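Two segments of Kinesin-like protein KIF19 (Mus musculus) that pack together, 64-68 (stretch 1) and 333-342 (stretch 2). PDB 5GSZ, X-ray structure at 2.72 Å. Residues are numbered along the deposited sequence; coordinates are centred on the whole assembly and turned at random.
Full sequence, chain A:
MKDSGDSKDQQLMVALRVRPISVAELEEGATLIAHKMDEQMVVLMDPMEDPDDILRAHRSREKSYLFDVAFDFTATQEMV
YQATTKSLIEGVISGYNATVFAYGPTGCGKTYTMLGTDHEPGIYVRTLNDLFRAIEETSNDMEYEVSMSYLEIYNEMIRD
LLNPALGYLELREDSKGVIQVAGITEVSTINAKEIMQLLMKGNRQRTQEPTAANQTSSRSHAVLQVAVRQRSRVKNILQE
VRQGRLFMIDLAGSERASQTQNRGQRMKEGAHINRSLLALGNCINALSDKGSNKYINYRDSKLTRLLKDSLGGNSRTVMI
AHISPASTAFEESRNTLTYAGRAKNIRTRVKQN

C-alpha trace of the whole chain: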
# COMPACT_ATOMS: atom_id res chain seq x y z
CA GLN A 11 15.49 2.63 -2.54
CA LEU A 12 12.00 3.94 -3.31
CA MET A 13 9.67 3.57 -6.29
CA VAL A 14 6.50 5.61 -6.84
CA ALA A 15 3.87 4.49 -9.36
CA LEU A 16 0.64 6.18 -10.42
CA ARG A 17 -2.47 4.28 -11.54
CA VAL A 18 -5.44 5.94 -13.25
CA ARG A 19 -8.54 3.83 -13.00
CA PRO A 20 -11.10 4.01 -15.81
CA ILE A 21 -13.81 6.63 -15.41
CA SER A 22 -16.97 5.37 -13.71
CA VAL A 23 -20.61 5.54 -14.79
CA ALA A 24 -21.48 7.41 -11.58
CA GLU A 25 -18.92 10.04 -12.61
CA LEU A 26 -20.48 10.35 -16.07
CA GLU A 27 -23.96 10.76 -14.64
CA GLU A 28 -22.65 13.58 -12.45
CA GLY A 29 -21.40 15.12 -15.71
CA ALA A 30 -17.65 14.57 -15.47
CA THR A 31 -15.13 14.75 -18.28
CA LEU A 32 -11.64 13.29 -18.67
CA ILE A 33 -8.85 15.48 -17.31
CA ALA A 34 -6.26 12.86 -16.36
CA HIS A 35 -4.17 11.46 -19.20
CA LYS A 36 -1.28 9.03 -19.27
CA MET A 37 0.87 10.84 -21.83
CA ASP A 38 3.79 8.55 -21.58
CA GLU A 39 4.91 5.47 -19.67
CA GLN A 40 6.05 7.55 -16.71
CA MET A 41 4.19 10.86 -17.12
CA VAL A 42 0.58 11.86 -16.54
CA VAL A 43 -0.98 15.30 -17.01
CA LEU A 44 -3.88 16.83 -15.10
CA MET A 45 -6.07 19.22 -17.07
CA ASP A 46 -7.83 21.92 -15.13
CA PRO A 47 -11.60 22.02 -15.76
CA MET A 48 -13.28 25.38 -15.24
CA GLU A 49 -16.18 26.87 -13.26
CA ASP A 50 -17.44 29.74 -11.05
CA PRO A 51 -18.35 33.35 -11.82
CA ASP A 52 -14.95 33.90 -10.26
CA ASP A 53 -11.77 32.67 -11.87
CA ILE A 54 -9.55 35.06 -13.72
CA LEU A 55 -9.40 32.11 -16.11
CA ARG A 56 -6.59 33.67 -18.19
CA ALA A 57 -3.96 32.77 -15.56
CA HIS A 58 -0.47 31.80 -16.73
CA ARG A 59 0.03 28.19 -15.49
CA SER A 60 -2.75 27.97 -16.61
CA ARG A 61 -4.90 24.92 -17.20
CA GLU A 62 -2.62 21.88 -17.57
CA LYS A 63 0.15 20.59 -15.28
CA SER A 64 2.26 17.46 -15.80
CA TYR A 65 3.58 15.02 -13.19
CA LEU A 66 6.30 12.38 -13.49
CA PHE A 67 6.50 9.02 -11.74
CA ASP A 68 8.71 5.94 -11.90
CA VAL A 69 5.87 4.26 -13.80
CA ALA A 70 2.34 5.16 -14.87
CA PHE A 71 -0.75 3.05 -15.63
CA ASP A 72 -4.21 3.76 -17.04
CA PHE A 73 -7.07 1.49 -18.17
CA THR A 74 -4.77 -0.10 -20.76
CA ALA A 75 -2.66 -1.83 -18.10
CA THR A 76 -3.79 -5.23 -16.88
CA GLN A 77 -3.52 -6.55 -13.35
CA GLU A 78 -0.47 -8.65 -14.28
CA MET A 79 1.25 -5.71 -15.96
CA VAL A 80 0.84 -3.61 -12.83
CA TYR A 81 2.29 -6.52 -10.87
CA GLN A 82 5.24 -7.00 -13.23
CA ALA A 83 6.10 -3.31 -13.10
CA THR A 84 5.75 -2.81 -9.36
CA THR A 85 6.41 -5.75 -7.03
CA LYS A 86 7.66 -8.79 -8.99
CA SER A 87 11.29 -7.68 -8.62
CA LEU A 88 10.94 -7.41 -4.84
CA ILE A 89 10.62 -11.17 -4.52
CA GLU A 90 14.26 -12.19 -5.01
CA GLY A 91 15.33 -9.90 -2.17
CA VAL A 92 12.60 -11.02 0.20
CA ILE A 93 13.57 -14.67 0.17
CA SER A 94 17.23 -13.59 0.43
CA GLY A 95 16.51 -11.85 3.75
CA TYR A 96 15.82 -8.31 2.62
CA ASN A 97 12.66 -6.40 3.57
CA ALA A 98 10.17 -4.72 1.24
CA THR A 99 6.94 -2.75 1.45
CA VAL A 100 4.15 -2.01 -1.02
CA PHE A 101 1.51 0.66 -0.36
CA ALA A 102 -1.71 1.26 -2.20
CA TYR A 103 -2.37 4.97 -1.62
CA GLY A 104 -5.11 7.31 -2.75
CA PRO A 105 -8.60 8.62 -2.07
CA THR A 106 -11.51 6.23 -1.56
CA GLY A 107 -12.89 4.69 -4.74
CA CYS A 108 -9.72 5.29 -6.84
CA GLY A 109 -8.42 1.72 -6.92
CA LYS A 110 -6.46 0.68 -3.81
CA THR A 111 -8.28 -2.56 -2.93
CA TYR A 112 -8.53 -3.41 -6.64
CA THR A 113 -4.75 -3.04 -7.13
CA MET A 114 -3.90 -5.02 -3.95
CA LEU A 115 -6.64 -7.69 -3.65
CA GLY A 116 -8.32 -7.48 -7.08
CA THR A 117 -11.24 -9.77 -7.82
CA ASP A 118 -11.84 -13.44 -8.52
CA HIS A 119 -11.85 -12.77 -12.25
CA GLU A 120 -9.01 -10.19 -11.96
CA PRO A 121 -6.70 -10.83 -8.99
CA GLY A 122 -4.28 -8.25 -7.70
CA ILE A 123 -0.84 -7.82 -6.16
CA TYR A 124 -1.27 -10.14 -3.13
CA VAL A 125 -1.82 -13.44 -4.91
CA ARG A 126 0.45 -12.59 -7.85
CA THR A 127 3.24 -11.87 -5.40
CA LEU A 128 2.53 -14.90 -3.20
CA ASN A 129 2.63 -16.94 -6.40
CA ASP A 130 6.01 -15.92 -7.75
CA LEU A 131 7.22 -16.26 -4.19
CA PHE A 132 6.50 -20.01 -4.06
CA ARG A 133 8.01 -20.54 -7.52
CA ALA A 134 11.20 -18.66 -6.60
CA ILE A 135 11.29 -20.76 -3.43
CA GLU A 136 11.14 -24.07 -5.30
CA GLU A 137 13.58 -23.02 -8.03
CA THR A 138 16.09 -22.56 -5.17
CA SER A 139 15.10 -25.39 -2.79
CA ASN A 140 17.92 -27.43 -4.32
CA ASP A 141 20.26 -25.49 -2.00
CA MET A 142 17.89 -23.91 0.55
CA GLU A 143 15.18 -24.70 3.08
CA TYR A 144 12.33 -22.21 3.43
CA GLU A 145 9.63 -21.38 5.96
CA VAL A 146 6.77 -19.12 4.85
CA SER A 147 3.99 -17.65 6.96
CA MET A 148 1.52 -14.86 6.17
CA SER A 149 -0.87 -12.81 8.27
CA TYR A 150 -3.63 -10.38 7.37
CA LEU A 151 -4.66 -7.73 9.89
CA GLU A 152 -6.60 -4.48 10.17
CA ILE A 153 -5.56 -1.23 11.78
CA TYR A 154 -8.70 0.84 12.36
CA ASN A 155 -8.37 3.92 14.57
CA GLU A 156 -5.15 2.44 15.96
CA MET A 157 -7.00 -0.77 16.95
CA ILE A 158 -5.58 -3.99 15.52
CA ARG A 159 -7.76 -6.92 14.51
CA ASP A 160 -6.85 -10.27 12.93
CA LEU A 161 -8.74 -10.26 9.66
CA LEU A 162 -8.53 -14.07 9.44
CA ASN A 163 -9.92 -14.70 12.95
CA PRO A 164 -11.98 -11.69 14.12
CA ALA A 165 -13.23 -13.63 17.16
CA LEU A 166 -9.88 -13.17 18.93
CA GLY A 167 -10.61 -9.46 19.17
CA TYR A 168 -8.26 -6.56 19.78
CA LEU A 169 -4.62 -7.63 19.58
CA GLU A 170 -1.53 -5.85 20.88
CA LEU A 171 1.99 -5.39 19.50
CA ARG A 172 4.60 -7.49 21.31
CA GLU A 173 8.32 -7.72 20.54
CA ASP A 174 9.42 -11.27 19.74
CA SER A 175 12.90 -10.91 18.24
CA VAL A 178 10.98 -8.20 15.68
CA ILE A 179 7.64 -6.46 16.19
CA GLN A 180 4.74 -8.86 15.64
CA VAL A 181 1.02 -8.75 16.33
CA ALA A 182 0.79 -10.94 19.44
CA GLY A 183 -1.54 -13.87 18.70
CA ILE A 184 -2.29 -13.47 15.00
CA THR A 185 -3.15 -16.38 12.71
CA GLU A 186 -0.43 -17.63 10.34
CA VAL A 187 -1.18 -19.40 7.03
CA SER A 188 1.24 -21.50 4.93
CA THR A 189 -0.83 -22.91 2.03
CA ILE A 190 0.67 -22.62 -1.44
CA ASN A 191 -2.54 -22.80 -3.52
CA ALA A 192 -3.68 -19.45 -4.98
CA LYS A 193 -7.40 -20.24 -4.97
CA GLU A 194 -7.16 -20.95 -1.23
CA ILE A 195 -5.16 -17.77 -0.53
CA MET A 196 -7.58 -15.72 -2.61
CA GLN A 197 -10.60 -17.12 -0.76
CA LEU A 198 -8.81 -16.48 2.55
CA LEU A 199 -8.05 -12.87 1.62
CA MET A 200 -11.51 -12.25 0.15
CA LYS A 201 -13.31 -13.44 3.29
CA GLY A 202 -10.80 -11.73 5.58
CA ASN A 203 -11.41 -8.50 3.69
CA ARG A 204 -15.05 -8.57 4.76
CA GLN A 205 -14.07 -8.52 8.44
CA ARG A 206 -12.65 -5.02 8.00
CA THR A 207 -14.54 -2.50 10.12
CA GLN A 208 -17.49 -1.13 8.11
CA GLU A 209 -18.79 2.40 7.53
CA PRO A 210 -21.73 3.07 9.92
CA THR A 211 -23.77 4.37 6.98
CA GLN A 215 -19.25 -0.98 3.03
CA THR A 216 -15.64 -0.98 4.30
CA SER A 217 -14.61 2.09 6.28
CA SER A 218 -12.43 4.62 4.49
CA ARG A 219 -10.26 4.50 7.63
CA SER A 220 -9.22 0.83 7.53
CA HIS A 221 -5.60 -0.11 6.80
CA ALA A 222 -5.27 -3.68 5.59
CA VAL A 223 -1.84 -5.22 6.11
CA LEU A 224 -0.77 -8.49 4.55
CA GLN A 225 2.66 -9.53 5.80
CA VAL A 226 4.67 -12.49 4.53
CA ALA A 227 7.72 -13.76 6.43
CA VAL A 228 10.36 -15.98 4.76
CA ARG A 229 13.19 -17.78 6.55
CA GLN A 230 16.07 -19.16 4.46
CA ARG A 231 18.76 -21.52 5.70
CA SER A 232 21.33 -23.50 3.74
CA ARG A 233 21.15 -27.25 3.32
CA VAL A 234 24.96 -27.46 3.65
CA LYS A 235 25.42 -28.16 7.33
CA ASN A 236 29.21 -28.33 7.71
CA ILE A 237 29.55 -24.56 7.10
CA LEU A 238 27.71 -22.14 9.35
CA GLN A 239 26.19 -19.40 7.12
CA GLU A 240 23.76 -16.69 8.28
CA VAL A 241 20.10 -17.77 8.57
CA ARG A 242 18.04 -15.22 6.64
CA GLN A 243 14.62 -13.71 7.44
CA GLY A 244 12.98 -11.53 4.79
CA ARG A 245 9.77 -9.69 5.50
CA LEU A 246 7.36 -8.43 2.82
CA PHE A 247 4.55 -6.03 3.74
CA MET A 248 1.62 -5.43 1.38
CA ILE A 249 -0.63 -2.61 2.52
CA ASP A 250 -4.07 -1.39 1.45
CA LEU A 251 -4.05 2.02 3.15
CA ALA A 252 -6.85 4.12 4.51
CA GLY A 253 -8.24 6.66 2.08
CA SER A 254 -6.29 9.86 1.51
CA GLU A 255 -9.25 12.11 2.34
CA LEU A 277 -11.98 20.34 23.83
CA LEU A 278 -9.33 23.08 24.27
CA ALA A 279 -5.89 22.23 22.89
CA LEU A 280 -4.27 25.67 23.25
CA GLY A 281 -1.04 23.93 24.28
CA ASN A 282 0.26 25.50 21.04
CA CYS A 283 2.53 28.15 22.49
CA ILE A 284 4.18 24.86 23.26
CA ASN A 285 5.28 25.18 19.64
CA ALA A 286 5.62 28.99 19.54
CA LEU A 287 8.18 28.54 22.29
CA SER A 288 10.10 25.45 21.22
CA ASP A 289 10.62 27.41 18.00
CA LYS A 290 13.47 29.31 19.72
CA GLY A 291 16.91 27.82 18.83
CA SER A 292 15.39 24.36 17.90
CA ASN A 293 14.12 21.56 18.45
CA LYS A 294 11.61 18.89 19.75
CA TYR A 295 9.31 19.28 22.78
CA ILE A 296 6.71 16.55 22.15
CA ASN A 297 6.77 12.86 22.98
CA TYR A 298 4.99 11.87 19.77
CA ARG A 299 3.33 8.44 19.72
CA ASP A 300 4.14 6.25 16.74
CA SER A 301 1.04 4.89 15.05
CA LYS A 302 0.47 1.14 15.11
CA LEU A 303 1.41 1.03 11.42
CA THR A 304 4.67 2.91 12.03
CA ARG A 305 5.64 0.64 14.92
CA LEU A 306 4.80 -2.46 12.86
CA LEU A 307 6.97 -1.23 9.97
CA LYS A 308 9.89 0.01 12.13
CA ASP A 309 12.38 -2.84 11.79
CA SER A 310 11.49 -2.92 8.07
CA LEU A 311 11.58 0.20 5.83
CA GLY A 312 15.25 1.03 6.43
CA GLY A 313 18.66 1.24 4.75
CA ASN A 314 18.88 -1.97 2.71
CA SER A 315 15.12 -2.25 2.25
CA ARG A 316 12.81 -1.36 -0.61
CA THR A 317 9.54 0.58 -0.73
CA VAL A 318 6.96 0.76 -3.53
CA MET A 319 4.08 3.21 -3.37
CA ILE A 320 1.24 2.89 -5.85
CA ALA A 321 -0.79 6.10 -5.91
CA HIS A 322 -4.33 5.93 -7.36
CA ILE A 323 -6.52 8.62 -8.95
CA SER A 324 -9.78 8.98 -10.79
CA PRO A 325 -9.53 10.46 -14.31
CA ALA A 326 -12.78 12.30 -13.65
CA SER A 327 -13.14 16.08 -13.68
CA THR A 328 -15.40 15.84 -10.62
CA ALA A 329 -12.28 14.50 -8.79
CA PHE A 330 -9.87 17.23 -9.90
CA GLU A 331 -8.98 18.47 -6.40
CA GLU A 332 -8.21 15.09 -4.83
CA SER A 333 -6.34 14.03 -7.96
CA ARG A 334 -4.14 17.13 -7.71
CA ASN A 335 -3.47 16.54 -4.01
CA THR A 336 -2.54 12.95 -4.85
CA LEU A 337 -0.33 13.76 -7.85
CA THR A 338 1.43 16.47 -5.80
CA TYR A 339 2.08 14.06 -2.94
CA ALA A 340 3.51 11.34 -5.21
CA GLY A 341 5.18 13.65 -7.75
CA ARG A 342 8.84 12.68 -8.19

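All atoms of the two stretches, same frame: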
# COMPACT_ATOMS: atom_id res chain seq x y z
N SER A 64 1.78 18.83 -15.63
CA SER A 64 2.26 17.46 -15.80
C SER A 64 2.95 16.98 -14.53
O SER A 64 3.50 17.78 -13.77
CB SER A 64 3.25 17.36 -16.95
OG SER A 64 4.55 17.65 -16.47
N TYR A 65 2.93 15.66 -14.32
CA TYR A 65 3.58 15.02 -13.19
C TYR A 65 4.31 13.77 -13.67
O TYR A 65 3.82 13.07 -14.56
CB TYR A 65 2.59 14.63 -12.10
CG TYR A 65 1.74 15.77 -11.57
CD1 TYR A 65 0.72 16.33 -12.33
CD2 TYR A 65 1.97 16.28 -10.30
CE1 TYR A 65 -0.05 17.36 -11.83
CE2 TYR A 65 1.21 17.31 -9.81
CZ TYR A 65 0.21 17.85 -10.57
OH TYR A 65 -0.55 18.87 -10.04
N LEU A 66 5.46 13.50 -13.08
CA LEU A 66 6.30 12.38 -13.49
C LEU A 66 6.46 11.40 -12.33
O LEU A 66 6.57 11.80 -11.17
CB LEU A 66 7.67 12.84 -14.00
N PHE A 67 6.46 10.12 -12.68
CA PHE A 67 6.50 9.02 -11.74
C PHE A 67 7.44 7.96 -12.30
O PHE A 67 7.73 7.94 -13.50
CB PHE A 67 5.12 8.39 -11.52
CG PHE A 67 4.07 9.37 -11.09
CD1 PHE A 67 3.86 9.63 -9.74
CD2 PHE A 67 3.29 10.03 -12.03
CE1 PHE A 67 2.90 10.52 -9.35
CE2 PHE A 67 2.33 10.93 -11.63
CZ PHE A 67 2.13 11.17 -10.30
N ASP A 68 7.89 7.06 -11.43
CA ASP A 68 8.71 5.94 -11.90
C ASP A 68 7.97 5.13 -12.96
O ASP A 68 8.59 4.67 -13.92
CB ASP A 68 9.12 5.06 -10.72
CG ASP A 68 10.05 5.77 -9.79
OD1 ASP A 68 11.03 6.35 -10.30
OD2 ASP A 68 9.77 5.81 -8.58
N SER A 333 -7.37 14.54 -7.07
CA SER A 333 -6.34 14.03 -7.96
C SER A 333 -5.09 14.90 -7.87
O SER A 333 -3.97 14.38 -7.85
CB SER A 333 -6.86 13.95 -9.40
OG SER A 333 -7.80 12.90 -9.54
N ARG A 334 -5.28 16.21 -7.78
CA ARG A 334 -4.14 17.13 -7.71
C ARG A 334 -3.40 17.00 -6.37
O ARG A 334 -2.17 17.00 -6.34
CB ARG A 334 -4.61 18.57 -7.94
CG ARG A 334 -3.58 19.60 -7.51
CD ARG A 334 -4.01 21.01 -7.84
NE ARG A 334 -5.20 21.42 -7.11
CZ ARG A 334 -5.72 22.63 -7.16
NH1 ARG A 334 -5.14 23.54 -7.92
NH2 ARG A 334 -6.82 22.93 -6.48
N ASN A 335 -4.13 16.86 -5.27
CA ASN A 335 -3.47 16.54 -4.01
C ASN A 335 -2.66 15.25 -4.15
O ASN A 335 -1.49 15.20 -3.74
CB ASN A 335 -4.50 16.43 -2.89
CG ASN A 335 -5.10 17.77 -2.53
OD1 ASN A 335 -4.56 18.81 -2.91
ND2 ASN A 335 -6.20 17.75 -1.80
N THR A 336 -3.24 14.22 -4.75
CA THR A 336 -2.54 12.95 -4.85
C THR A 336 -1.29 13.09 -5.71
O THR A 336 -0.18 12.74 -5.28
CB THR A 336 -3.48 11.86 -5.38
OG1 THR A 336 -4.66 11.82 -4.57
CG2 THR A 336 -2.81 10.49 -5.34
N LEU A 337 -1.46 13.63 -6.93
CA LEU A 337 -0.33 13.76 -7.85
C LEU A 337 0.79 14.64 -7.28
O LEU A 337 1.96 14.39 -7.55
CB LEU A 337 -0.81 14.33 -9.17
CG LEU A 337 -1.77 13.45 -9.95
CD1 LEU A 337 -2.66 14.33 -10.78
CD2 LEU A 337 -0.97 12.58 -10.85
N THR A 338 0.43 15.67 -6.50
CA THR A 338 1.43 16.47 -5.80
C THR A 338 2.19 15.65 -4.76
O THR A 338 3.41 15.78 -4.61
CB THR A 338 0.74 17.65 -5.11
OG1 THR A 338 0.19 18.51 -6.10
CG2 THR A 338 1.72 18.42 -4.19
N TYR A 339 1.47 14.82 -4.01
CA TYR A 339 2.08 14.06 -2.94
C TYR A 339 3.06 13.04 -3.50
O TYR A 339 4.15 12.86 -2.96
CB TYR A 339 0.97 13.40 -2.12
CG TYR A 339 1.43 12.52 -1.00
CD1 TYR A 339 1.84 13.06 0.21
CD2 TYR A 339 1.41 11.14 -1.13
CE1 TYR A 339 2.25 12.24 1.25
CE2 TYR A 339 1.82 10.32 -0.11
CZ TYR A 339 2.23 10.87 1.08
OH TYR A 339 2.64 10.05 2.10
N ALA A 340 2.70 12.40 -4.62
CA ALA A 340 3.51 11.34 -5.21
C ALA A 340 4.47 11.84 -6.28
O ALA A 340 5.31 11.07 -6.73
CB ALA A 340 2.61 10.27 -5.83
N GLY A 341 4.35 13.10 -6.70
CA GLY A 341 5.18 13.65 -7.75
C GLY A 341 6.67 13.61 -7.48
O GLY A 341 7.16 14.28 -6.56
N ARG A 342 7.39 12.84 -8.30
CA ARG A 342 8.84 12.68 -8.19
C ARG A 342 9.58 13.86 -8.81
O ARG A 342 9.00 14.65 -9.57
CB ARG A 342 9.28 11.36 -8.85

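How do the two backbones lie against each other? Residues 64-66 finish a strand that begins earlier in the chain, and residues 333-340 are the last turns of a helix. Their N-to-C directions differ by 40°, and the axes approach to 8.7 Å, a spacing that leaves room for a layer of side chains. The main chains draw closer where the helix ends: the CA atoms of Tyr-65 and Gly-341 are 5.8 Å apart, and those of Phe-67 and Arg-342 5.6 Å. No two touching residues are fewer than 269 positions apart in sequence, so this is a contact made by the fold.

What joins the main chains directly? One hydrogen bond does, from Arg-342 N to Leu-66 O at 3.2 Å, with an N-H...O angle of 153°. Gly-341 is the first residue to leave helical phi/psi, and the amide that follows it bonds to the strand residue Leu-66. Just before this, Gly-341 N still reaches back to Leu-337 O, a weak hydrogen bond of 2.8 Å back to the helix. An ideal CB on Gly-341 would lie only 2.9 Å from that same Leu-337 O, close enough to clash, which suits a residue without a side chain.

How does Tyr-65 meet the helix? Its CA-to-CB bond points toward the helix, and the ring lies buried against Leu-337. Leu-337 CB sits over one ring face, 3.6 Å from the centroid of the Tyr-65 ring and 12° off the ring normal, a CH-pi contact in which an aliphatic carbon rests on the aromatic electrons. The ring also touches backbone, with Tyr-65 CD2 3.3 Å from Leu-337 O. At its far end, Tyr-65 OH passes 4.0 Å from Arg-334 CG and 4.0 Å from Thr-338 OG1; neither is a hydrogen bond. Thr-338 OG1 instead donates to Arg-334 O at 2.8 Å, satisfying the hydroxyl within its own helix.

What does Phe-67 add? Its CA-to-CB bond points sideways, but the chi1 of -55° (m) belongs to a side chain whose end comes nearer the helix. There the ring presents its edge to two apolar groups: Phe-67 CZ lies 3.4 Å from Leu-337 CD2, and Phe-67 CE1 lies 3.5 Å from Ala-340 CB. Leu-337 thus packs against both aromatic rings, while the methyl of Ala-340 meets the ring edge. These contacts are van der Waals and hydrophobic, among residues buried from solvent.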